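Local coordinates for protein fructosyl amine: oxygen oxidoreductase (Aspergillus fumigatus, PDB 3DJE) that oxidatively deglycates fructosyl amino acids, using a bound FAD cofactor and molecular oxygen, at residues E308-T311 against R312-L316; I389-L392 against I393-N396; R112-P115 against G116-P119; E267-E271 against R272-K276; L73-E76 against A77-W81. All coordinates share one frame; numbering follows the deposited sequence.

Interaction 1 (E308-T311 against R312-L316); sequences EAET and RVRAL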
loop_
_atom_site.group_PDB
_atom_site.type_symbol
_atom_site.label_atom_id
_atom_site.label_comp_id
_atom_site.label_asym_id
_atom_site.label_seq_id
_atom_site.Cartn_x
_atom_site.Cartn_y
_atom_site.Cartn_z
ATOM N N GLU A 308 1.434 -1.963 -22.169
ATOM C CA GLU A 308 1.074 -0.546 -22.138
ATOM C C GLU A 308 1.696 0.148 -20.917
ATOM O O GLU A 308 2.102 1.319 -21.000
ATOM C CB GLU A 308 -0.442 -0.347 -22.196
ATOM C CG GLU A 308 -1.207 -0.972 -21.042
ATOM C CD GLU A 308 -2.618 -0.439 -20.902
ATOM O OE1 GLU A 308 -2.935 0.626 -21.504
ATOM O OE2 GLU A 308 -3.407 -1.088 -20.182
ATOM N N ALA A 309 1.795 -0.592 -19.806
ATOM C CA ALA A 309 2.444 -0.083 -18.588
ATOM C C ALA A 309 3.941 0.107 -18.785
ATOM O O ALA A 309 4.501 1.128 -18.378
ATOM C CB ALA A 309 2.152 -0.995 -17.386
ATOM N N GLU A 310 4.593 -0.863 -19.425
ATOM C CA GLU A 310 5.980 -0.689 -19.838
ATOM C C GLU A 310 6.173 0.587 -20.666
ATOM O O GLU A 310 7.125 1.328 -20.445
ATOM C CB GLU A 310 6.479 -1.886 -20.637
ATOM C CG GLU A 310 7.846 -1.654 -21.265
ATOM C CD GLU A 310 8.421 -2.903 -21.920
ATOM O OE1 GLU A 310 7.632 -3.784 -22.325
ATOM O OE2 GLU A 310 9.662 -3.003 -22.037
ATOM N N THR A 311 5.284 0.827 -21.628
ATOM C CA THR A 311 5.379 2.033 -22.465
ATOM C C THR A 311 5.308 3.304 -21.609
ATOM O O THR A 311 6.087 4.240 -21.807
ATOM C CB THR A 311 4.288 2.016 -23.560
ATOM O OG1 THR A 311 4.471 0.835 -24.342
ATOM C CG2 THR A 311 4.386 3.234 -24.472
ATOM N N ARG A 312 4.410 3.311 -20.624
ATOM C CA ARG A 312 4.281 4.458 -19.728
ATOM C C ARG A 312 5.522 4.651 -18.859
ATOM O O ARG A 312 5.948 5.777 -18.644
ATOM C CB ARG A 312 3.034 4.350 -18.854
ATOM C CG ARG A 312 1.725 4.415 -19.625
ATOM C CD ARG A 312 0.542 4.483 -18.675
ATOM N NE ARG A 312 0.426 3.270 -17.848
ATOM C CZ ARG A 312 -0.423 2.271 -18.076
ATOM N NH1 ARG A 312 -1.263 2.299 -19.109
ATOM N NH2 ARG A 312 -0.432 1.230 -17.264
ATOM N N VAL A 313 6.105 3.545 -18.386
ATOM C CA VAL A 313 7.343 3.597 -17.600
ATOM C C VAL A 313 8.482 4.224 -18.402
ATOM O O VAL A 313 9.178 5.106 -17.904
ATOM C CB VAL A 313 7.773 2.184 -17.116
ATOM C CG1 VAL A 313 9.208 2.175 -16.594
ATOM C CG2 VAL A 313 6.810 1.664 -16.062
ATOM N N ARG A 314 8.663 3.769 -19.641
ATOM C CA ARG A 314 9.754 4.263 -20.486
ATOM C C ARG A 314 9.529 5.718 -20.893
ATOM O O ARG A 314 10.496 6.468 -21.039
ATOM C CB ARG A 314 9.982 3.344 -21.691
ATOM C CG ARG A 314 10.321 1.906 -21.273
ATOM C CD ARG A 314 10.879 1.078 -22.403
ATOM N NE ARG A 314 11.170 -0.293 -21.983
ATOM C CZ ARG A 314 12.261 -0.674 -21.320
ATOM N NH1 ARG A 314 12.416 -1.952 -20.999
ATOM N NH2 ARG A 314 13.193 0.212 -20.969
ATOM N N ALA A 315 8.261 6.118 -21.030
ATOM C CA ALA A 315 7.907 7.524 -21.277
ATOM C C ALA A 315 8.306 8.422 -20.101
ATOM O O ALA A 315 8.848 9.518 -20.289
ATOM C CB ALA A 315 6.427 7.661 -21.587
ATOM N N LEU A 316 8.021 7.956 -18.888
ATOM C CA LEU A 316 8.430 8.640 -17.669
ATOM C C LEU A 316 9.950 8.776 -17.614
ATOM O O LEU A 316 10.478 9.849 -17.289
ATOM C CB LEU A 316 7.930 7.859 -16.447
ATOM C CG LEU A 316 8.539 8.184 -15.072
ATOM C CD1 LEU A 316 8.253 9.615 -14.615
ATOM C CD2 LEU A 316 8.035 7.169 -14.065
#
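Glu310 meets the guanidinium of Arg314 at its edge. OE2 of Glu310 lies almost in the plane of that group and accepts from both Arg314 NE and Arg314 NH1, 3.1 Å each, through its anti side, with the carboxylate turned 47° against the guanidinium; Phe329 makes a cation-pi contact with Arg314. The guanidinium of Arg312 is used differently: one face lies over the backbone of the preceding turn, with Ala309 CA and Glu308 O beneath its rim, while Arg312 NH1 makes a longer salt bridge of 3.4 Å to Glu308 OE1. A bend at chi3 (-64°) folds Arg312 back over that turn. Both pairs are i to i+4 neighbours on helix 307-320, where side chains one turn apart run alongside each other and opposite charges can meet; the backbone bond Val313 N to Ala309 O, 2.9 Å, has the same spacing. Ala309 and Val313, compact and apolar, suit the side of the helix that packs on strands 232-242 and 274-289. Arginine suits position 312 because its N-H groups serve partners beyond the helix: NE pairs with Asp279, and NH2 with Tyr284 OH, which also bonds Glu308 OE2. Arg314 NH2 reaches the carbonyls of Ala325 and Arg327.

Interaction 2 (I389-L392 against I393-N396); sequences IHEL and IKWN
The ionic part of the contact joins Glu391 to Lys394, whose NZ donates to Glu391 OE2 at 2.8 Å from the syn side, tilted out of the carboxylate plane. Glu391 bends at chi2 (47°) to bring its carboxylate alongside the extended lysine chain. A CH-pi contact comes next: Lys394 CB stands over one face of the His390 ring, 3.7 Å from its centroid, the two side chains crossing at about a right angle. The apolar part is Ile389 CG2 against Ile393 CD1, 3.8 Å apart, side by side and pointing the same way, both residues buried; Ile389 also touches Ile72 of helix 64-83. Backbone bonds finish helix 387-393. Ile393 N reaches Ile389 O at 3.3 Å, whereas the bonds of Ile393 N and Lys394 N to His390 O are weak, as the chain leaves helical geometry at Lys394. A water lies 2.7 Å from both Leu392 O and Lys394 O, bridging last turn and loop. A long lysine suits this corner, its methylenes packing while its amine reaches back to a carboxylate. That pairing probably balances much of its charge, so any effect on the imidazole, with Lys394 NZ 5.4 Å from His390 NE2, should be modest.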
loop_
_atom_site.group_PDB
_atom_site.type_symbol
_atom_site.label_atom_id
_atom_site.label_comp_id
_atom_site.label_asym_id
_atom_site.label_seq_id
_atom_site.Cartn_x
_atom_site.Cartn_y
_atom_site.Cartn_z
ATOM N N ILE A 389 -12.313 9.766 15.158
ATOM C CA ILE A 389 -11.631 8.894 14.196
ATOM C C ILE A 389 -12.605 7.825 13.705
ATOM O O ILE A 389 -12.721 7.576 12.498
ATOM C CB ILE A 389 -10.365 8.266 14.815
ATOM C CG1 ILE A 389 -9.357 9.369 15.167
ATOM C CG2 ILE A 389 -9.740 7.217 13.862
ATOM C CD1 ILE A 389 -8.167 8.879 15.950
ATOM N N HIS A 390 -13.334 7.238 14.647
ATOM C CA HIS A 390 -14.314 6.210 14.313
ATOM C C HIS A 390 -15.276 6.646 13.213
ATOM O O HIS A 390 -15.571 5.877 12.302
ATOM C CB HIS A 390 -15.101 5.789 15.547
ATOM C CG HIS A 390 -16.169 4.788 15.250
ATOM N ND1 HIS A 390 -15.887 3.507 14.825
ATOM C CD2 HIS A 390 -17.519 4.886 15.285
ATOM C CE1 HIS A 390 -17.018 2.849 14.640
ATOM N NE2 HIS A 390 -18.024 3.666 14.900
ATOM N N GLU A 391 -15.763 7.881 13.295
ATOM C CA GLU A 391 -16.742 8.378 12.328
ATOM C C GLU A 391 -16.252 8.281 10.880
ATOM O O GLU A 391 -17.050 8.038 9.955
ATOM C CB GLU A 391 -17.143 9.817 12.681
ATOM C CG GLU A 391 -18.489 10.262 12.122
ATOM C CD GLU A 391 -19.617 9.250 12.350
ATOM O OE1 GLU A 391 -19.731 8.670 13.463
ATOM O OE2 GLU A 391 -20.399 9.041 11.394
ATOM N N LEU A 392 -14.946 8.440 10.678
ATOM C CA LEU A 392 -14.378 8.387 9.339
ATOM C C LEU A 392 -14.081 6.967 8.847
ATOM O O LEU A 392 -14.252 6.684 7.661
ATOM C CB LEU A 392 -13.103 9.235 9.246
ATOM C CG LEU A 392 -12.591 9.500 7.827
ATOM C CD1 LEU A 392 -13.617 10.310 7.013
ATOM C CD2 LEU A 392 -11.236 10.213 7.840
ATOM N N ILE A 393 -13.650 6.089 9.751
ATOM C CA ILE A 393 -13.151 4.759 9.356
ATOM C C ILE A 393 -14.148 3.620 9.620
ATOM O O ILE A 393 -13.848 2.445 9.357
ATOM C CB ILE A 393 -11.818 4.413 10.065
ATOM C CG1 ILE A 393 -12.048 4.288 11.580
ATOM C CG2 ILE A 393 -10.742 5.448 9.692
ATOM C CD1 ILE A 393 -10.826 3.917 12.421
ATOM N N LYS A 394 -15.326 3.957 10.135
ATOM C CA LYS A 394 -16.312 2.932 10.502
ATOM C C LYS A 394 -16.886 2.171 9.304
ATOM O O LYS A 394 -16.782 2.625 8.171
ATOM C CB LYS A 394 -17.463 3.557 11.296
ATOM C CG LYS A 394 -18.269 4.569 10.514
ATOM C CD LYS A 394 -19.495 4.932 11.309
ATOM C CE LYS A 394 -20.245 6.077 10.696
ATOM N NZ LYS A 394 -21.350 6.453 11.628
ATOM N N TRP A 395 -17.477 1.007 9.585
ATOM C CA TRP A 395 -18.283 0.274 8.602
ATOM C C TRP A 395 -19.293 1.240 7.992
ATOM O O TRP A 395 -20.035 1.899 8.717
ATOM C CB TRP A 395 -19.000 -0.887 9.297
ATOM C CG TRP A 395 -19.753 -1.794 8.383
ATOM C CD1 TRP A 395 -21.096 -1.743 8.099
ATOM C CD2 TRP A 395 -19.226 -2.907 7.650
ATOM N NE1 TRP A 395 -21.434 -2.760 7.225
ATOM C CE2 TRP A 395 -20.308 -3.487 6.933
ATOM C CE3 TRP A 395 -17.946 -3.468 7.515
ATOM C CZ2 TRP A 395 -20.144 -4.595 6.094
ATOM C CZ3 TRP A 395 -17.787 -4.587 6.686
ATOM C CH2 TRP A 395 -18.883 -5.134 5.987
ATOM N N ASN A 396 -19.303 1.339 6.662
ATOM C CA ASN A 396 -20.007 2.431 5.981
ATOM C C ASN A 396 -20.626 2.020 4.641
ATOM O O ASN A 396 -20.174 2.473 3.594
ATOM C CB ASN A 396 -19.030 3.601 5.762
ATOM C CG ASN A 396 -19.726 4.965 5.622
ATOM O OD1 ASN A 396 -19.065 6.002 5.663
ATOM N ND2 ASN A 396 -21.042 4.964 5.461
HETATM O O HOH W 1 -16.076 4.835 6.793
#

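Interaction 3 (R112-P115 against G116-P119); sequences RVRP and GEDP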
loop_
_atom_site.group_PDB
_atom_site.type_symbol
_atom_site.label_atom_id
_atom_site.label_comp_id
_atom_site.label_asym_id
_atom_site.label_seq_id
_atom_site.Cartn_x
_atom_site.Cartn_y
_atom_site.Cartn_z
ATOM N N ARG A 112 -3.034 17.690 -2.203
ATOM C CA ARG A 112 -2.134 16.685 -1.647
ATOM C C ARG A 112 -1.011 17.293 -0.808
ATOM O O ARG A 112 -0.739 16.836 0.315
ATOM C CB ARG A 112 -1.589 15.803 -2.768
ATOM C CG ARG A 112 -2.708 14.937 -3.385
ATOM C CD ARG A 112 -2.225 13.814 -4.313
ATOM N NE ARG A 112 -1.254 12.915 -3.679
ATOM C CZ ARG A 112 -0.751 11.831 -4.267
ATOM N NH1 ARG A 112 -1.141 11.504 -5.493
ATOM N NH2 ARG A 112 0.145 11.079 -3.638
ATOM N N VAL A 113 -0.398 18.349 -1.338
ATOM C CA VAL A 113 0.808 18.936 -0.763
ATOM C C VAL A 113 0.524 20.075 0.232
ATOM O O VAL A 113 1.306 20.293 1.168
ATOM C CB VAL A 113 1.765 19.418 -1.909
ATOM C CG1 VAL A 113 2.992 20.172 -1.356
ATOM C CG2 VAL A 113 2.222 18.239 -2.741
ATOM N N ARG A 114 -0.590 20.788 0.041
ATOM C CA ARG A 114 -0.939 21.962 0.871
ATOM C C ARG A 114 0.259 22.905 1.042
ATOM O O ARG A 114 0.729 23.129 2.167
ATOM C CB ARG A 114 -1.501 21.541 2.234
ATOM C CG ARG A 114 -2.784 20.737 2.135
ATOM C CD ARG A 114 -3.388 20.526 3.501
ATOM N NE ARG A 114 -2.536 19.691 4.337
ATOM C CZ ARG A 114 -2.645 19.607 5.661
ATOM N NH1 ARG A 114 -3.561 20.322 6.303
ATOM N NH2 ARG A 114 -1.827 18.820 6.340
ATOM N N PRO A 115 0.770 23.448 -0.083
ATOM C CA PRO A 115 2.033 24.190 -0.035
ATOM C C PRO A 115 1.971 25.456 0.818
ATOM O O PRO A 115 3.002 25.899 1.350
ATOM C CB PRO A 115 2.295 24.535 -1.508
ATOM C CG PRO A 115 0.950 24.503 -2.158
ATOM C CD PRO A 115 0.205 23.410 -1.447
ATOM N N GLY A 116 0.775 26.023 0.964
ATOM C CA GLY A 116 0.601 27.243 1.761
ATOM C C GLY A 116 0.791 27.026 3.252
ATOM O O GLY A 116 0.904 27.989 4.030
ATOM N N GLU A 117 0.823 25.764 3.660
ATOM C CA GLU A 117 0.939 25.427 5.064
ATOM C C GLU A 117 2.376 25.092 5.449
ATOM O O GLU A 117 2.679 24.941 6.638
ATOM C CB GLU A 117 -0.009 24.283 5.419
ATOM C CG GLU A 117 -1.473 24.610 5.131
ATOM C CD GLU A 117 -2.438 23.749 5.922
ATOM O OE1 GLU A 117 -2.010 22.702 6.457
ATOM O OE2 GLU A 117 -3.632 24.120 6.014
ATOM N N ASP A 118 3.256 24.997 4.451
ATOM C CA ASP A 118 4.659 24.621 4.685
ATOM C C ASP A 118 5.686 25.516 3.973
ATOM O O ASP A 118 6.063 25.246 2.825
ATOM C CB ASP A 118 4.897 23.140 4.342
ATOM C CG ASP A 118 6.304 22.668 4.716
ATOM O OD1 ASP A 118 7.081 23.459 5.310
ATOM O OD2 ASP A 118 6.625 21.492 4.419
ATOM N N PRO A 119 6.158 26.578 4.664
ATOM C CA PRO A 119 7.196 27.478 4.139
ATOM C C PRO A 119 8.507 26.806 3.732
ATOM O O PRO A 119 9.279 27.406 2.984
ATOM C CB PRO A 119 7.449 28.444 5.308
ATOM C CG PRO A 119 6.148 28.447 6.052
ATOM C CD PRO A 119 5.678 27.022 5.986
#
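Arg114 and Glu117 cross at a slant, their guanidinium and carboxylate planes 52° apart. Glu117 OE1 comes in over one face of the guanidinium, 2.8 Å from Arg114 NH1 and 3.3 Å from Arg114 CZ. Because the oxygen lies well out of the guanidinium plane, no N-H of Arg114 points at it, and the attraction is one of charges alone. The arginine chain is bent at chi3 (-66°), which turns its flat end across the incoming glutamate; Glu117 reaches it with a chain extended beyond CG. The N-H groups of Arg114 are thus left for other partners, among them Glu71 of helix 64-83, which makes a salt bridge with NH2. Arg114 therefore stands between two carboxylates, and a long, delocalised cation suits such a place. The backbone itself turns tightly. Glu117 N donates to Arg114 O at 3.0 Å, and Asp118 N to Pro115 O at 3.2 Å, both from above the carbonyl planes, with the i to i+3 spacing of a 3-10 turn. Pro115, with its restricted phi (near -60°) and no N-H to offer, suits position i+1 of the turn from Arg114 to Glu117 and rests on Tyr149 of strand 147-151. Asp118 OD1 then accepts from the backbone N of Asn120, which makes an Asx turn. This is the C-terminal end of a helix running into a 3-10 turn: helix 103-113 ends, Arg114 takes a positive phi of 47°, and the short surface turn redirects the chain toward strand 122-124.

Interaction 4 (E267-E271 against R272-K276); sequences EPDEE and RGEIK
The chain doubles back between Pro268 and Ile275, its two arms running 161° apart and joined by the backbone bond from Asp269 N to Glu274 O, 2.8 Å. Asp269 organises the bend from within. Its CG lies between the backbone N and carbonyl carbon (chi1 85°), which turns OD1 into the loop to accept from Glu274 N at 2.9 Å and from Arg272 N at 3.0 Å, the two donors arriving from opposite faces of the carboxylate plane. A short acidic side chain suits a position surrounded by amides. Gly273 has a positive phi, which favours glycine. Nearer the open end of the hairpin, Pro268 CB packs alongside Ile275 CG1 at 4.0 Å, both residues also touching Tyr251 of helix 248-251. One water donates to Asp269 OD2 at 2.6 Å and to Glu274 OE1, and accepts from Arg272 NH1 at the edge of the guanidinium. Glu274 OE1 also bonds His240, and its OE2 makes a salt bridge with Arg433. Glu271 OE1 lies 3.5 Å from Arg272 NH1, a charge contact only, and Glu271 is also bridged to Arg161. This is the connection of a beta hairpin between antiparallel strands 263-265 and 274-289. With two amides on OD1 and a water on OD2, the buried Asp269 is probably stabilised as a carboxylate, despite Glu274 OE1 lying 4.7 Å from its OD2.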
loop_
_atom_site.group_PDB
_atom_site.type_symbol
_atom_site.label_atom_id
_atom_site.label_comp_id
_atom_site.label_asym_id
_atom_site.label_seq_id
_atom_site.Cartn_x
_atom_site.Cartn_y
_atom_site.Cartn_z
ATOM N N GLU A 267 15.966 6.155 -5.197
ATOM C CA GLU A 267 17.366 5.742 -5.246
ATOM C C GLU A 267 17.488 4.212 -5.324
ATOM O O GLU A 267 16.610 3.477 -4.824
ATOM C CB GLU A 267 18.155 6.294 -4.050
ATOM C CG GLU A 267 17.804 5.637 -2.722
ATOM C CD GLU A 267 18.679 6.138 -1.609
ATOM O OE1 GLU A 267 19.917 5.997 -1.722
ATOM O OE2 GLU A 267 18.141 6.677 -0.621
ATOM N N PRO A 268 18.564 3.715 -5.951
ATOM C CA PRO A 268 18.721 2.259 -6.097
ATOM C C PRO A 268 18.811 1.511 -4.768
ATOM O O PRO A 268 19.376 2.032 -3.798
ATOM C CB PRO A 268 20.039 2.113 -6.875
ATOM C CG PRO A 268 20.732 3.417 -6.731
ATOM C CD PRO A 268 19.648 4.454 -6.628
ATOM N N ASP A 269 18.251 0.307 -4.725
ATOM C CA ASP A 269 18.355 -0.499 -3.502
ATOM C C ASP A 269 19.800 -0.957 -3.299
ATOM O O ASP A 269 20.615 -0.936 -4.236
ATOM C CB ASP A 269 17.326 -1.658 -3.466
ATOM C CG ASP A 269 17.774 -2.938 -4.196
ATOM O OD1 ASP A 269 18.630 -2.914 -5.103
ATOM O OD2 ASP A 269 17.196 -4.002 -3.876
ATOM N N GLU A 270 20.137 -1.323 -2.068
ATOM C CA GLU A 270 21.508 -1.726 -1.780
ATOM C C GLU A 270 21.820 -3.109 -2.313
ATOM O O GLU A 270 22.900 -3.326 -2.876
ATOM C CB GLU A 270 21.787 -1.669 -0.273
ATOM C CG GLU A 270 21.918 -0.265 0.288
ATOM C CD GLU A 270 23.111 0.513 -0.286
ATOM O OE1 GLU A 270 24.129 -0.109 -0.671
ATOM O OE2 GLU A 270 23.023 1.757 -0.351
ATOM N N GLU A 271 20.872 -4.034 -2.139
ATOM C CA GLU A 271 21.092 -5.449 -2.459
ATOM C C GLU A 271 21.543 -5.624 -3.896
ATOM O O GLU A 271 22.566 -6.261 -4.146
ATOM C CB GLU A 271 19.826 -6.270 -2.219
ATOM C CG GLU A 271 19.671 -6.805 -0.815
ATOM C CD GLU A 271 18.313 -7.473 -0.594
ATOM O OE1 GLU A 271 17.539 -7.645 -1.570
ATOM O OE2 GLU A 271 18.008 -7.818 0.568
ATOM N N ARG A 272 20.789 -5.045 -4.830
ATOM C CA ARG A 272 20.991 -5.315 -6.256
ATOM C C ARG A 272 21.243 -4.086 -7.112
ATOM O O ARG A 272 21.401 -4.206 -8.337
ATOM C CB ARG A 272 19.803 -6.091 -6.832
ATOM C CG ARG A 272 19.574 -7.471 -6.227
ATOM C CD ARG A 272 18.371 -8.135 -6.894
ATOM N NE ARG A 272 18.149 -9.497 -6.403
ATOM C CZ ARG A 272 17.334 -9.830 -5.404
ATOM N NH1 ARG A 272 16.640 -8.902 -4.738
ATOM N NH2 ARG A 272 17.221 -11.109 -5.062
ATOM N N GLY A 273 21.294 -2.916 -6.477
ATOM C CA GLY A 273 21.449 -1.651 -7.190
ATOM C C GLY A 273 20.280 -1.384 -8.125
ATOM O O GLY A 273 20.441 -0.742 -9.171
ATOM N N GLU A 274 19.098 -1.862 -7.743
ATOM C CA GLU A 274 17.910 -1.736 -8.584
ATOM C C GLU A 274 17.091 -0.509 -8.252
ATOM O O GLU A 274 16.775 -0.271 -7.093
ATOM C CB GLU A 274 17.043 -2.992 -8.475
ATOM C CG GLU A 274 17.685 -4.195 -9.192
ATOM C CD GLU A 274 16.934 -5.490 -9.033
ATOM O OE1 GLU A 274 16.092 -5.637 -8.104
ATOM O OE2 GLU A 274 17.207 -6.401 -9.850
ATOM N N ILE A 275 16.768 0.274 -9.280
ATOM C CA ILE A 275 15.837 1.406 -9.138
ATOM C C ILE A 275 14.430 0.893 -9.391
ATOM O O ILE A 275 14.154 0.318 -10.447
ATOM C CB ILE A 275 16.148 2.561 -10.135
ATOM C CG1 ILE A 275 17.518 3.183 -9.819
ATOM C CG2 ILE A 275 15.043 3.650 -10.093
ATOM C CD1 ILE A 275 18.053 4.158 -10.919
ATOM N N LYS A 276 13.547 1.099 -8.418
ATOM C CA LYS A 276 12.140 0.798 -8.590
ATOM C C LYS A 276 11.404 1.999 -9.186
ATOM O O LYS A 276 11.519 3.128 -8.689
ATOM C CB LYS A 276 11.508 0.406 -7.253
ATOM C CG LYS A 276 10.058 -0.056 -7.405
ATOM C CD LYS A 276 9.365 -0.124 -6.078
ATOM C CE LYS A 276 8.111 0.706 -6.102
ATOM N NZ LYS A 276 7.744 1.026 -4.708
HETATM O O HOH W 2 14.739 1.663 -5.888
HETATM O O HOH W 3 16.172 -5.891 -5.311
#

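Interaction 5 (L73-E76 against A77-W81); sequences LAEE and AFNGW
Ala77 lies one turn beyond Leu73, its N bonded to Leu73 O at 3.2 Å and its CB resting near Ala74 O. The small methyl suits a buried face that packs on Tyr369 and Ser372, about 5 Å from the side chain of Lys368, a residue of the FAD site. Phe78 comes next: its N donates to Ala74 O at 2.9 Å, and the same carbonyl oxygen lies in the plane of the ring at its edge, 3.7 Å from Phe78 CD1. The unusual first torsion (chi1 -101°) brings that edge, with its slightly positive rim hydrogens, to the oxygen; the ring also touches Ile55 of strand 53-55. These are the i to i+4 steps of helix 64-83, a long helix beside the flavin site, Phe78 standing about 9 Å from the bound fructosyl ligand. Asn79 bonds through its N to Glu75 O at 2.9 Å. Its amide is nearly perpendicular to the Glu75 carboxylate (88°), with Asn79 ND2 2.7 Å from Glu75 OE1; but Asn79 OD1 sits close to Glu75 OE2, acceptors expected to repel, and a second conformer of Asn79 leaves this approach doubtful. Both polar residues suit the outward side of the helix. Gly80 bonds through its N to Glu76 O, and glycine suits it because a CB would be crowded by Ala77 O. Trp81 faces inward, its NE1 donating to the carbonyl of Lys368 while its side chain touches Phe367, Pro371 and Ile55.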
loop_
_atom_site.group_PDB
_atom_site.type_symbol
_atom_site.label_atom_id
_atom_site.label_comp_id
_atom_site.label_asym_id
_atom_site.label_seq_id
_atom_site.Cartn_x
_atom_site.Cartn_y
_atom_site.Cartn_z
ATOM N N LEU A 73 -3.558 10.164 12.255
ATOM C CA LEU A 73 -3.064 8.824 11.922
ATOM C C LEU A 73 -1.668 8.890 11.306
ATOM O O LEU A 73 -0.825 8.022 11.567
ATOM C CB LEU A 73 -4.039 8.095 10.989
ATOM C CG LEU A 73 -5.437 7.836 11.566
ATOM C CD1 LEU A 73 -6.264 7.002 10.590
ATOM C CD2 LEU A 73 -5.389 7.165 12.950
ATOM N N ALA A 74 -1.418 9.920 10.498
ATOM C CA ALA A 74 -0.097 10.097 9.882
ATOM C C ALA A 74 0.961 10.434 10.927
ATOM O O ALA A 74 2.076 9.929 10.846
ATOM C CB ALA A 74 -0.127 11.160 8.804
ATOM N N GLU A 75 0.612 11.283 11.896
ATOM C CA GLU A 75 1.572 11.634 12.951
ATOM C C GLU A 75 1.997 10.380 13.733
ATOM O O GLU A 75 3.188 10.201 14.019
ATOM C CB GLU A 75 1.017 12.731 13.864
ATOM C CG GLU A 75 2.093 13.521 14.613
ATOM C CD GLU A 75 2.454 12.911 15.956
ATOM O OE1 GLU A 75 1.763 11.958 16.392
ATOM O OE2 GLU A 75 3.429 13.393 16.588
ATOM N N GLU A 76 1.037 9.501 14.033
ATOM C CA GLU A 76 1.335 8.250 14.742
ATOM C C GLU A 76 2.273 7.364 13.934
ATOM O O GLU A 76 3.181 6.724 14.496
ATOM C CB GLU A 76 0.054 7.485 15.094
ATOM C CG GLU A 76 -0.743 8.142 16.216
ATOM C CD GLU A 76 -2.164 7.612 16.383
ATOM O OE1 GLU A 76 -2.714 6.977 15.444
ATOM O OE2 GLU A 76 -2.749 7.862 17.465
ATOM N N ALA A 77 2.061 7.324 12.620
ATOM C CA ALA A 77 2.908 6.508 11.753
ATOM C C ALA A 77 4.317 7.074 11.704
ATOM O O ALA A 77 5.280 6.331 11.832
ATOM C CB ALA A 77 2.313 6.416 10.334
ATOM N N PHE A 78 4.427 8.395 11.527
ATOM C CA PHE A 78 5.739 9.037 11.464
ATOM C C PHE A 78 6.507 8.898 12.760
ATOM O O PHE A 78 7.730 8.693 12.741
ATOM C CB PHE A 78 5.626 10.511 11.086
ATOM C CG PHE A 78 5.933 10.788 9.649
ATOM C CD1 PHE A 78 4.901 10.921 8.723
ATOM C CD2 PHE A 78 7.257 10.924 9.218
ATOM C CE1 PHE A 78 5.174 11.198 7.383
ATOM C CE2 PHE A 78 7.555 11.212 7.875
ATOM C CZ PHE A 78 6.511 11.340 6.956
ATOM N N ASN A 79 5.801 9.026 13.882
ATOM C CA ASN A 79 6.397 8.769 15.181
ATOM C C ASN A 79 7.086 7.409 15.172
ATOM O O ASN A 79 8.229 7.296 15.601
ATOM C CB ASN A 79 5.351 8.818 16.290
ATOM C CG ASN A 79 4.918 10.238 16.635
ATOM O OD1 ASN A 79 5.587 11.214 16.289
ATOM N ND2 ASN A 79 3.785 10.354 17.324
ATOM N N GLY A 80 6.394 6.395 14.646
ATOM C CA GLY A 80 6.937 5.041 14.588
ATOM C C GLY A 80 8.217 4.988 13.775
ATOM O O GLY A 80 9.215 4.439 14.225
ATOM N N TRP A 81 8.193 5.549 12.566
ATOM C CA TRP A 81 9.374 5.532 11.708
ATOM C C TRP A 81 10.557 6.301 12.310
ATOM O O TRP A 81 11.706 5.945 12.081
ATOM C CB TRP A 81 9.062 6.095 10.327
ATOM C CG TRP A 81 8.101 5.243 9.522
ATOM C CD1 TRP A 81 6.821 5.569 9.161
ATOM C CD2 TRP A 81 8.350 3.934 8.990
ATOM N NE1 TRP A 81 6.256 4.545 8.420
ATOM C CE2 TRP A 81 7.176 3.530 8.298
ATOM C CE3 TRP A 81 9.454 3.067 9.024
ATOM C CZ2 TRP A 81 7.078 2.280 7.657
ATOM C CZ3 TRP A 81 9.358 1.835 8.408
ATOM C CH2 TRP A 81 8.180 1.451 7.718
#

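Overall arrangement
Along the chain the order is interaction 5, then 3, 4, 1 and 2. Interaction 5 lies on helix 64-83, its centre about 19 Å from those of interactions 2 and 3. Interaction 2 comes within about 4 Å of it, nearest atoms, without touching, and its helix 387-393 packs on an earlier part of helix 64-83. Interaction 3 is tied to that helix through Glu71. Interactions 1 and 4, centres about 19 Å apart, meet at strand 274-289 of the large mixed sheet: interaction 4 leads into it and the helix of interaction 1 packs on it. Interaction 5 is nearest the cofactor, about 8 Å from the Ala77 side chain; the others are packing and turns further out.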